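Uncharacterized protein (Helicobacter pylori, PDB 4O5J) probably mediates attachment of the bacterium to host cells by binding sialylated carbohydrates, as an outer-membrane adhesin with a helical extracellular domain. Local coordinates at residues A[68-71]-A[72-76]; A[351-354]-A[355-359]; A[255-258]-A[259-263]; A[306-309]-A[310-313]; A[147-150]-A[151-155]. All coordinates share one frame; numbering follows the deposited sequence.

Interaction 1 (A[68-71]-A[72-76])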
# COMPACT_ATOMS: atom_id res chain seq x y z
N LYS A 68 5.02 -17.35 -10.11
CA LYS A 68 3.80 -17.42 -10.94
C LYS A 68 2.59 -17.66 -10.09
O LYS A 68 1.50 -17.09 -10.32
CB LYS A 68 3.87 -18.55 -11.98
CG LYS A 68 4.92 -18.30 -13.00
CD LYS A 68 5.07 -19.50 -13.94
CE LYS A 68 4.70 -19.13 -15.39
NZ LYS A 68 3.27 -19.05 -15.52
N SER A 69 2.75 -18.48 -9.07
CA SER A 69 1.61 -18.77 -8.25
C SER A 69 1.17 -17.49 -7.47
O SER A 69 -0.04 -17.21 -7.28
CB SER A 69 1.97 -19.94 -7.38
OG SER A 69 0.93 -20.14 -6.50
N PHE A 70 2.13 -16.68 -7.06
CA PHE A 70 1.78 -15.45 -6.35
C PHE A 70 1.06 -14.52 -7.33
O PHE A 70 0.03 -13.93 -7.00
CB PHE A 70 3.02 -14.78 -5.81
CG PHE A 70 2.76 -13.41 -5.23
CD1 PHE A 70 2.52 -13.27 -3.87
CD2 PHE A 70 2.73 -12.28 -6.04
CE1 PHE A 70 2.25 -12.00 -3.32
CE2 PHE A 70 2.47 -11.03 -5.53
CZ PHE A 70 2.23 -10.88 -4.15
N THR A 71 1.60 -14.39 -8.54
CA THR A 71 1.00 -13.45 -9.49
C THR A 71 -0.41 -13.87 -9.85
O THR A 71 -1.28 -13.04 -10.03
CB THR A 71 1.83 -13.32 -10.74
OG1 THR A 71 3.12 -12.87 -10.36
CG2 THR A 71 1.20 -12.29 -11.73
N ASN A 72 -0.63 -15.17 -9.96
CA ASN A 72 -1.93 -15.68 -10.29
C ASN A 72 -2.97 -15.26 -9.25
O ASN A 72 -4.02 -14.73 -9.61
CB ASN A 72 -1.88 -17.19 -10.42
CG ASN A 72 -3.15 -17.75 -11.02
OD1 ASN A 72 -3.44 -17.48 -12.19
ND2 ASN A 72 -3.93 -18.48 -10.23
N ASN A 73 -2.66 -15.45 -7.96
CA ASN A 73 -3.56 -15.01 -6.91
C ASN A 73 -3.73 -13.53 -6.85
O ASN A 73 -4.86 -13.02 -6.70
CB ASN A 73 -3.09 -15.52 -5.55
CG ASN A 73 -3.33 -16.96 -5.41
OD1 ASN A 73 -4.32 -17.47 -5.88
ND2 ASN A 73 -2.43 -17.62 -4.85
N ASN A 74 -2.60 -12.83 -6.93
CA ASN A 74 -2.61 -11.37 -6.82
C ASN A 74 -3.49 -10.74 -7.89
O ASN A 74 -4.22 -9.83 -7.62
CB ASN A 74 -1.18 -10.81 -6.92
CG ASN A 74 -1.10 -9.37 -6.47
OD1 ASN A 74 -1.69 -8.99 -5.42
ND2 ASN A 74 -0.41 -8.55 -7.25
N TYR A 75 -3.38 -11.26 -9.11
CA TYR A 75 -4.08 -10.72 -10.27
C TYR A 75 -5.55 -11.15 -10.35
O TYR A 75 -6.40 -10.35 -10.73
CB TYR A 75 -3.34 -11.15 -11.51
CG TYR A 75 -3.82 -10.51 -12.79
CD1 TYR A 75 -3.46 -9.20 -13.11
CD2 TYR A 75 -4.60 -11.24 -13.68
CE1 TYR A 75 -3.91 -8.61 -14.27
CE2 TYR A 75 -5.05 -10.68 -14.86
CZ TYR A 75 -4.70 -9.37 -15.15
OH TYR A 75 -5.13 -8.81 -16.31
N ASN A 76 -5.84 -12.39 -9.98
CA ASN A 76 -7.15 -12.97 -10.23
C ASN A 76 -8.08 -13.08 -9.05
O ASN A 76 -9.26 -13.18 -9.23
CB ASN A 76 -6.98 -14.36 -10.85
CG ASN A 76 -6.36 -14.28 -12.19
OD1 ASN A 76 -6.64 -13.38 -12.96
ND2 ASN A 76 -5.46 -15.19 -12.46
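F70 and N74, one turn apart near the end of helix 57-76, point the same way from the helix, and the plane of the phenyl ring is turned 31° from that of the amide. The ring atom CE2 of F70 lies 3.9 Å from CB of N74, an oblique approach that sets the ring alongside the root of the amide group. In both residues CG stands opposite the backbone N (chi1 172° in F70, -166° in N74), which is how the two side chains come to run together. Beneath them the backbone follows the i to i+4 pattern of an alpha helix: N of N74 donates to O of F70 over 2.9 Å, and N of Y75 to O of T71 over 2.9 Å. On the far side of the helix N72 OD1 receives a weak bond from ND2 of N76, 3.1 Å away. The F70 ring also meets Y357 edge-to-face. OD1 of N74 is bonded by the backbone N of I83 and ND2 only weakly by S260 OG, so the buried amide is satisfied mainly through its oxygen.

Interaction 2 (A[351-354]-A[355-359])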
# COMPACT_ATOMS: atom_id res chain seq x y z
N LYS A 351 0.09 -6.46 6.68
CA LYS A 351 1.31 -6.78 7.47
C LYS A 351 1.66 -8.28 7.38
O LYS A 351 2.82 -8.64 7.15
CB LYS A 351 1.10 -6.39 8.93
CG LYS A 351 2.26 -6.77 9.86
CD LYS A 351 1.93 -6.47 11.32
CE LYS A 351 3.03 -7.01 12.22
NZ LYS A 351 2.58 -6.79 13.59
N ASN A 352 0.66 -9.15 7.55
CA ASN A 352 0.91 -10.59 7.41
C ASN A 352 1.34 -11.00 6.02
O ASN A 352 2.23 -11.83 5.89
CB ASN A 352 -0.31 -11.38 7.79
CG ASN A 352 -0.67 -11.15 9.22
OD1 ASN A 352 0.13 -10.62 9.98
ND2 ASN A 352 -1.88 -11.54 9.61
N ASN A 353 0.69 -10.44 4.98
CA ASN A 353 1.06 -10.76 3.61
C ASN A 353 2.51 -10.39 3.35
O ASN A 353 3.28 -11.16 2.77
CB ASN A 353 0.21 -9.97 2.63
CG ASN A 353 -1.21 -10.45 2.58
OD1 ASN A 353 -1.53 -11.55 3.06
ND2 ASN A 353 -2.08 -9.65 2.02
N VAL A 354 2.89 -9.18 3.77
CA VAL A 354 4.24 -8.67 3.57
C VAL A 354 5.29 -9.57 4.23
O VAL A 354 6.28 -9.93 3.59
CB VAL A 354 4.41 -7.26 4.12
CG1 VAL A 354 5.91 -6.95 4.29
CG2 VAL A 354 3.72 -6.28 3.19
N SER A 355 5.06 -9.96 5.48
CA SER A 355 6.08 -10.80 6.10
C SER A 355 6.09 -12.21 5.44
O SER A 355 7.14 -12.79 5.20
CB SER A 355 5.94 -10.83 7.61
OG SER A 355 4.96 -11.76 7.94
N TYR A 356 4.91 -12.75 5.13
CA TYR A 356 4.85 -14.11 4.55
C TYR A 356 5.45 -14.16 3.16
O TYR A 356 6.35 -14.98 2.91
CB TYR A 356 3.43 -14.62 4.53
CG TYR A 356 3.31 -15.98 3.88
CD1 TYR A 356 3.07 -16.12 2.53
CD2 TYR A 356 3.44 -17.13 4.66
CE1 TYR A 356 2.96 -17.40 1.96
CE2 TYR A 356 3.32 -18.39 4.12
CZ TYR A 356 3.10 -18.53 2.77
OH TYR A 356 3.01 -19.78 2.30
N TYR A 357 4.96 -13.31 2.25
CA TYR A 357 5.46 -13.34 0.86
C TYR A 357 6.80 -12.65 0.68
O TYR A 357 7.52 -12.92 -0.29
CB TYR A 357 4.46 -12.69 -0.10
CG TYR A 357 3.14 -13.45 -0.15
CD1 TYR A 357 3.05 -14.70 -0.81
CD2 TYR A 357 2.01 -12.94 0.45
CE1 TYR A 357 1.84 -15.39 -0.84
CE2 TYR A 357 0.80 -13.63 0.42
CZ TYR A 357 0.74 -14.83 -0.23
OH TYR A 357 -0.41 -15.48 -0.26
N GLY A 358 7.12 -11.74 1.58
CA GLY A 358 8.40 -11.05 1.58
C GLY A 358 9.56 -12.03 1.65
O GLY A 358 10.41 -12.02 0.77
N ASN A 359 9.57 -12.90 2.67
CA ASN A 359 10.58 -13.99 2.73
C ASN A 359 10.61 -14.78 1.46
O ASN A 359 11.66 -14.99 0.89
CB ASN A 359 10.38 -14.97 3.88
CG ASN A 359 10.60 -14.29 5.18
OD1 ASN A 359 11.28 -13.24 5.26
ND2 ASN A 359 9.97 -14.81 6.21
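Y357 rests alongside N353 one turn earlier on helix 343-396, and its side chain can be followed outward against that residue. CB begins 3.5 Å from the carbonyl O of N353, the same oxygen that takes the backbone N-H of Y357 at 2.8 Å in a bond lying within 18° of the C=O direction. Because CG turns to the side of its own backbone N, opposite the carbonyl carbon (chi1 -64°), the ring leans back along the helix: CD2 comes within 3.2 Å of N353 O, which approaches the ring obliquely. Farther out, CE2 is 4.1 Å from OD1 of N353, with amide and ring planes 59° apart. Beyond CE2 the ring runs on past N353, and the side chain touches P82 of helix 82-101 and I298 of helix 281-309. Over one face of the ring lies CD1 of Y356, 3.5 Å above its plane and over its centre; Y356 also makes a cation-pi contact with R360. At the next residue the N-H of G358 reaches O of V354 at 2.8 Å from above the carbonyl plane. S355 OG adds only a weak bond to N352 O. Backbone N-H...O bonds therefore join the two turns, with N353 lying against the Y357 ring by van der Waals contact, while the Y356 ring packs on that of Y357 within 355-359.

Interaction 3 (A[255-258]-A[259-263])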
# COMPACT_ATOMS: atom_id res chain seq x y z
N GLN A 255 0.35 2.67 -8.37
CA GLN A 255 1.60 2.21 -8.93
C GLN A 255 1.71 0.68 -8.76
O GLN A 255 2.06 -0.05 -9.70
CB GLN A 255 2.73 2.96 -8.25
CG GLN A 255 4.03 2.77 -8.93
CD GLN A 255 3.94 3.20 -10.34
OE1 GLN A 255 3.25 4.19 -10.60
NE2 GLN A 255 4.60 2.46 -11.29
N ALA A 256 1.33 0.19 -7.59
CA ALA A 256 1.36 -1.24 -7.31
C ALA A 256 0.41 -2.03 -8.26
O ALA A 256 0.73 -3.12 -8.72
CB ALA A 256 0.95 -1.48 -5.86
N VAL A 257 -0.78 -1.47 -8.52
CA VAL A 257 -1.76 -2.12 -9.37
C VAL A 257 -1.22 -2.27 -10.80
O VAL A 257 -1.20 -3.38 -11.38
CB VAL A 257 -3.07 -1.35 -9.39
CG1 VAL A 257 -3.91 -1.80 -10.58
CG2 VAL A 257 -3.82 -1.52 -8.07
N THR A 258 -0.72 -1.18 -11.36
CA THR A 258 -0.09 -1.23 -12.67
C THR A 258 1.00 -2.27 -12.71
O THR A 258 1.14 -3.03 -13.67
CB THR A 258 0.55 0.11 -12.99
OG1 THR A 258 -0.46 1.10 -12.95
CG2 THR A 258 1.23 0.11 -14.40
N LEU A 259 1.82 -2.31 -11.67
CA LEU A 259 2.95 -3.24 -11.68
C LEU A 259 2.41 -4.69 -11.57
O LEU A 259 2.94 -5.58 -12.22
CB LEU A 259 3.92 -2.92 -10.52
CG LEU A 259 5.24 -3.62 -10.51
CD1 LEU A 259 5.92 -3.57 -11.87
CD2 LEU A 259 6.14 -3.00 -9.44
N SER A 260 1.35 -4.92 -10.78
CA SER A 260 0.78 -6.24 -10.73
C SER A 260 0.27 -6.66 -12.13
O SER A 260 0.47 -7.81 -12.55
CB SER A 260 -0.35 -6.28 -9.77
OG SER A 260 0.09 -5.85 -8.47
N GLN A 261 -0.33 -5.74 -12.87
CA GLN A 261 -0.86 -6.08 -14.21
C GLN A 261 0.29 -6.33 -15.18
O GLN A 261 0.25 -7.32 -15.90
CB GLN A 261 -1.79 -5.01 -14.68
CG GLN A 261 -2.95 -4.90 -13.67
CD GLN A 261 -3.81 -3.65 -13.89
OE1 GLN A 261 -3.33 -2.66 -14.45
NE2 GLN A 261 -5.07 -3.69 -13.45
N SER A 262 1.36 -5.50 -15.15
CA SER A 262 2.54 -5.76 -16.04
C SER A 262 3.09 -7.11 -15.72
O SER A 262 3.47 -7.85 -16.60
CB SER A 262 3.68 -4.78 -15.85
OG SER A 262 3.18 -3.49 -16.07
N ASN A 263 3.09 -7.46 -14.46
CA ASN A 263 3.76 -8.71 -14.09
C ASN A 263 2.98 -9.95 -14.47
O ASN A 263 3.56 -11.01 -14.77
CB ASN A 263 4.05 -8.72 -12.60
CG ASN A 263 5.50 -9.02 -12.30
OD1 ASN A 263 6.36 -8.88 -13.15
ND2 ASN A 263 5.77 -9.37 -11.05
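T258, L259 and V257 bury most surface between successive turns of helix 241-268. The methyl CG1 of V257 touches the amide end of Q261, 3.6 Å from NE2, and the two side chains run side by side. Q261 is extended beyond CG, with CG opposite its carbonyl carbon (chi1 -59°), which lays its chain past O of V257; NE2 makes a weak bond to L176 O. L259 meets the preceding turn through its CB, 3.5 Å from O of Q255, before its branched end turns away toward Q296 of helix 281-309. T258 contributes chiefly through its carbonyl, which receives N of S262 at 2.9 Å and OG of S262 at 3.2 Å.

This is the familiar serine-to-helix-backbone bond, in which a hydroxyl shares the i-4 carbonyl with its own N-H, here on one helix of a bundle also formed by helices 82-101 and 281-309. It occurs twice: S260 OG and S260 N both bond to A256 O at 2.8 Å, arriving from opposite faces of the carbonyl plane. T258 OG1 turns instead to the carbonyl of Q254, one turn back.

Interaction 4 (A[306-309]-A[310-313])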
# COMPACT_ATOMS: atom_id res chain seq x y z
N ASN A 306 3.20 0.72 6.40
CA ASN A 306 3.95 1.73 7.15
C ASN A 306 3.21 3.03 7.25
O ASN A 306 3.27 3.71 8.29
CB ASN A 306 5.36 1.93 6.54
CG ASN A 306 6.28 0.73 6.82
OD1 ASN A 306 5.96 -0.12 7.67
ND2 ASN A 306 7.44 0.66 6.12
N LEU A 307 2.48 3.41 6.18
CA LEU A 307 1.72 4.66 6.21
C LEU A 307 0.56 4.55 7.22
O LEU A 307 0.23 5.53 7.87
CB LEU A 307 1.18 5.03 4.80
CG LEU A 307 2.28 5.63 3.87
CD1 LEU A 307 1.87 5.59 2.39
CD2 LEU A 307 2.61 7.03 4.35
N PHE A 308 -0.04 3.38 7.35
CA PHE A 308 -1.10 3.18 8.33
C PHE A 308 -0.48 3.20 9.74
O PHE A 308 -1.04 3.76 10.66
CB PHE A 308 -1.77 1.84 8.17
CG PHE A 308 -2.92 1.84 7.18
CD1 PHE A 308 -4.11 2.50 7.52
CD2 PHE A 308 -2.82 1.21 5.96
CE1 PHE A 308 -5.18 2.55 6.64
CE2 PHE A 308 -3.90 1.21 5.09
CZ PHE A 308 -5.09 1.89 5.43
N ASN A 309 0.69 2.61 9.88
CA ASN A 309 1.31 2.41 11.21
C ASN A 309 1.92 3.74 11.70
O ASN A 309 2.11 3.90 12.83
CB ASN A 309 2.34 1.32 11.06
CG ASN A 309 2.81 0.81 12.35
OD1 ASN A 309 2.22 -0.11 12.91
ND2 ASN A 309 3.87 1.44 12.89
N SER A 310 2.11 4.73 10.83
CA SER A 310 2.68 6.02 11.13
C SER A 310 1.57 6.99 11.53
O SER A 310 1.84 8.15 11.80
CB SER A 310 3.31 6.64 9.87
OG SER A 310 4.41 6.02 9.58
N ILE A 311 0.31 6.56 11.47
CA ILE A 311 -0.79 7.43 11.86
C ILE A 311 -0.87 7.48 13.39
O ILE A 311 -0.92 6.44 14.01
CB ILE A 311 -2.13 6.94 11.31
CG1 ILE A 311 -2.12 6.99 9.78
CG2 ILE A 311 -3.29 7.77 11.89
CD1 ILE A 311 -3.34 6.29 9.13
N PRO A 312 -0.87 8.68 14.00
CA PRO A 312 -0.89 8.72 15.48
C PRO A 312 -2.12 7.93 15.95
O PRO A 312 -3.22 7.98 15.36
CB PRO A 312 -0.99 10.21 15.81
CG PRO A 312 -0.38 10.91 14.59
CD PRO A 312 -0.68 9.99 13.40
N ALA A 313 -1.91 7.14 16.97
CA ALA A 313 -2.85 6.21 17.59
C ALA A 313 -4.23 6.81 17.80
O ALA A 313 -5.22 6.14 17.59
CB ALA A 313 -2.26 5.62 18.97
O HOH W 1 2.08 5.80 15.07
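F308 lies beside I311, the two pointing the same way where helix 281-309 runs out into the loop before helix 313-320. Their contact is apolar, CD1 of the phenyl ring lying 4.2 Å from CD1 of the isoleucine, and the methyl reaches the ring obliquely. The isoleucine also packs against the last turn: its CG1 lies 3.4 Å from O of L307, placed there because CG1 stands opposite the carbonyl carbon (chi1 -64°). The ring of F308 continues into the fold, where it touches M249 of helix 241-268 and A89 and S93 of helix 82-101.

The hydrogen bonding changes character at this end. N of I311 donates to O of F308 over 3.2 Å, an i to i+3 bond whose donor stands well above the carbonyl plane. One residue earlier, OG of S310 bonds to O of N306 at 2.9 Å, while the backbone N of S310 offers the same oxygen only a weak bond. The hydroxyl therefore supplements a poorly directed N-H. A water donates to O of N309 at 2.9 Å and to O of I311 at 3.2 Å, bridging the two carbonyls. O of L307 is taken by N245 ND2 from helix 241-268. Carbonyls at the end of a helix lack the next turn of N-H donors, and here a side-chain hydroxyl, a neighbouring amide and a water stand in for it, while F308 and I311 carry the apolar side of the turn inward.

Interaction 5 (A[147-150]-A[151-155])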
# COMPACT_ATOMS: atom_id res chain seq x y z
N THR A 147 -21.14 24.59 -3.71
CA THR A 147 -20.79 23.93 -4.98
C THR A 147 -19.56 23.03 -4.78
O THR A 147 -19.48 21.93 -5.34
CB THR A 147 -20.46 24.93 -6.05
OG1 THR A 147 -21.57 25.78 -6.18
CG2 THR A 147 -20.16 24.27 -7.37
N THR A 148 -18.62 23.49 -3.95
CA THR A 148 -17.43 22.67 -3.65
C THR A 148 -17.84 21.44 -2.85
O THR A 148 -17.46 20.31 -3.16
CB THR A 148 -16.40 23.47 -2.88
OG1 THR A 148 -16.00 24.58 -3.68
CG2 THR A 148 -15.17 22.63 -2.56
N TYR A 149 -18.68 21.65 -1.82
CA TYR A 149 -19.17 20.52 -1.06
C TYR A 149 -19.88 19.51 -1.99
O TYR A 149 -19.69 18.29 -1.89
CB TYR A 149 -20.12 21.00 0.03
CG TYR A 149 -20.75 19.81 0.71
CD1 TYR A 149 -20.00 19.02 1.61
CD2 TYR A 149 -22.06 19.40 0.42
CE1 TYR A 149 -20.55 17.86 2.19
CE2 TYR A 149 -22.63 18.27 1.02
CZ TYR A 149 -21.86 17.51 1.90
OH TYR A 149 -22.41 16.40 2.47
N ASP A 150 -20.73 20.03 -2.90
CA ASP A 150 -21.43 19.14 -3.86
C ASP A 150 -20.48 18.25 -4.62
O ASP A 150 -20.70 17.04 -4.69
CB ASP A 150 -22.27 19.95 -4.87
CG ASP A 150 -23.51 20.60 -4.21
OD1 ASP A 150 -24.00 21.60 -4.78
OD2 ASP A 150 -23.94 20.14 -3.11
N LYS A 151 -19.40 18.83 -5.15
CA LYS A 151 -18.38 18.02 -5.80
C LYS A 151 -17.81 16.93 -4.88
O LYS A 151 -17.63 15.78 -5.31
CB LYS A 151 -17.24 18.90 -6.33
CG LYS A 151 -17.68 19.89 -7.43
CD LYS A 151 -16.53 20.49 -8.27
CE LYS A 151 -15.59 21.34 -7.45
NZ LYS A 151 -14.35 21.63 -8.26
N MET A 152 -17.50 17.28 -3.63
CA MET A 152 -16.94 16.27 -2.71
C MET A 152 -17.96 15.18 -2.46
O MET A 152 -17.64 13.97 -2.60
CB MET A 152 -16.55 16.89 -1.37
CG MET A 152 -15.38 17.87 -1.47
SD MET A 152 -15.02 18.58 0.20
CE MET A 152 -13.65 19.64 -0.23
N LYS A 153 -19.16 15.59 -2.07
CA LYS A 153 -20.24 14.63 -1.74
C LYS A 153 -20.48 13.64 -2.92
O LYS A 153 -20.62 12.43 -2.73
CB LYS A 153 -21.52 15.39 -1.41
CG LYS A 153 -22.65 14.48 -0.96
CD LYS A 153 -22.31 13.70 0.36
CE LYS A 153 -23.58 13.13 0.91
NZ LYS A 153 -23.37 12.39 2.23
N LYS A 154 -20.51 14.16 -4.15
CA LYS A 154 -20.72 13.32 -5.31
C LYS A 154 -19.58 12.29 -5.44
O LYS A 154 -19.84 11.07 -5.61
CB LYS A 154 -20.86 14.21 -6.58
CG LYS A 154 -20.76 13.49 -7.89
CD LYS A 154 -21.82 12.50 -8.14
CE LYS A 154 -21.83 12.05 -9.67
NZ LYS A 154 -22.71 10.80 -9.69
N LEU A 155 -18.34 12.75 -5.35
CA LEU A 155 -17.19 11.82 -5.38
C LEU A 155 -17.29 10.77 -4.27
O LEU A 155 -17.04 9.56 -4.53
CB LEU A 155 -15.87 12.56 -5.27
CG LEU A 155 -15.47 13.36 -6.51
CD1 LEU A 155 -14.31 14.30 -6.19
CD2 LEU A 155 -15.14 12.42 -7.70
O HOH W 2 -14.04 23.59 -5.81
O HOH W 3 -21.70 14.04 3.88
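Y149 offers one face of its ring to K153, whose CB sits 4.2 Å from the ring centroid and 26° off the normal, a CH-pi contact. CD of the lysine comes within 3.4 Å of the tyrosine OH. The bend at chi2 (62°) follows a CG set opposite the backbone N, and it turns the chain along the ring toward the hydroxyl. A water joins the two ends, 2.8 Å from Y149 OH and accepting from K153 NZ at 2.9 Å; it lies in plane at the edge of the ring. K153 NZ also donates to a bound glycerol, probably from the crystallisation liquor.

This is an i to i+4 aromatic-lysine CH-pi pairing on helix 146-163, an alpha helix packed against helix 82-101 of the adhesion domain through W98, which touches Y149, M152 and K153. Beneath, N of K153 points almost straight at O of Y149 (2.8 Å, 179° at the hydrogen). T148 and M152 repeat the side-by-side arrangement one residue earlier along the helix, CG2 of T148 lying 4.1 Å from CE of M152. The F106 ring meets that of Y149, and D145 OD2 accepts from the backbone N of T148 at the helix start.

How the interactions relate
Interactions 1, 2 and 3 form a connected group, whereas interactions 4 and 5 stand apart. Interaction 1 lies between the other two: CD1 of F70 is 3.4 Å from CD1 of Y357 in interaction 2, and ND2 of N74 is 3.0 Å from OG of S260 in interaction 3, where CE1 of Y75 also comes 3.9 Å from CG of Q261. Interactions 2 and 3 do not touch, their nearest atoms being about 11 Å apart. Interaction 4 approaches interaction 2 to about 7 Å between nearest atoms. Interaction 5 is remote, about 37 Å centre to centre from interaction 1, yet helix 82-101 touches the side chains of all five.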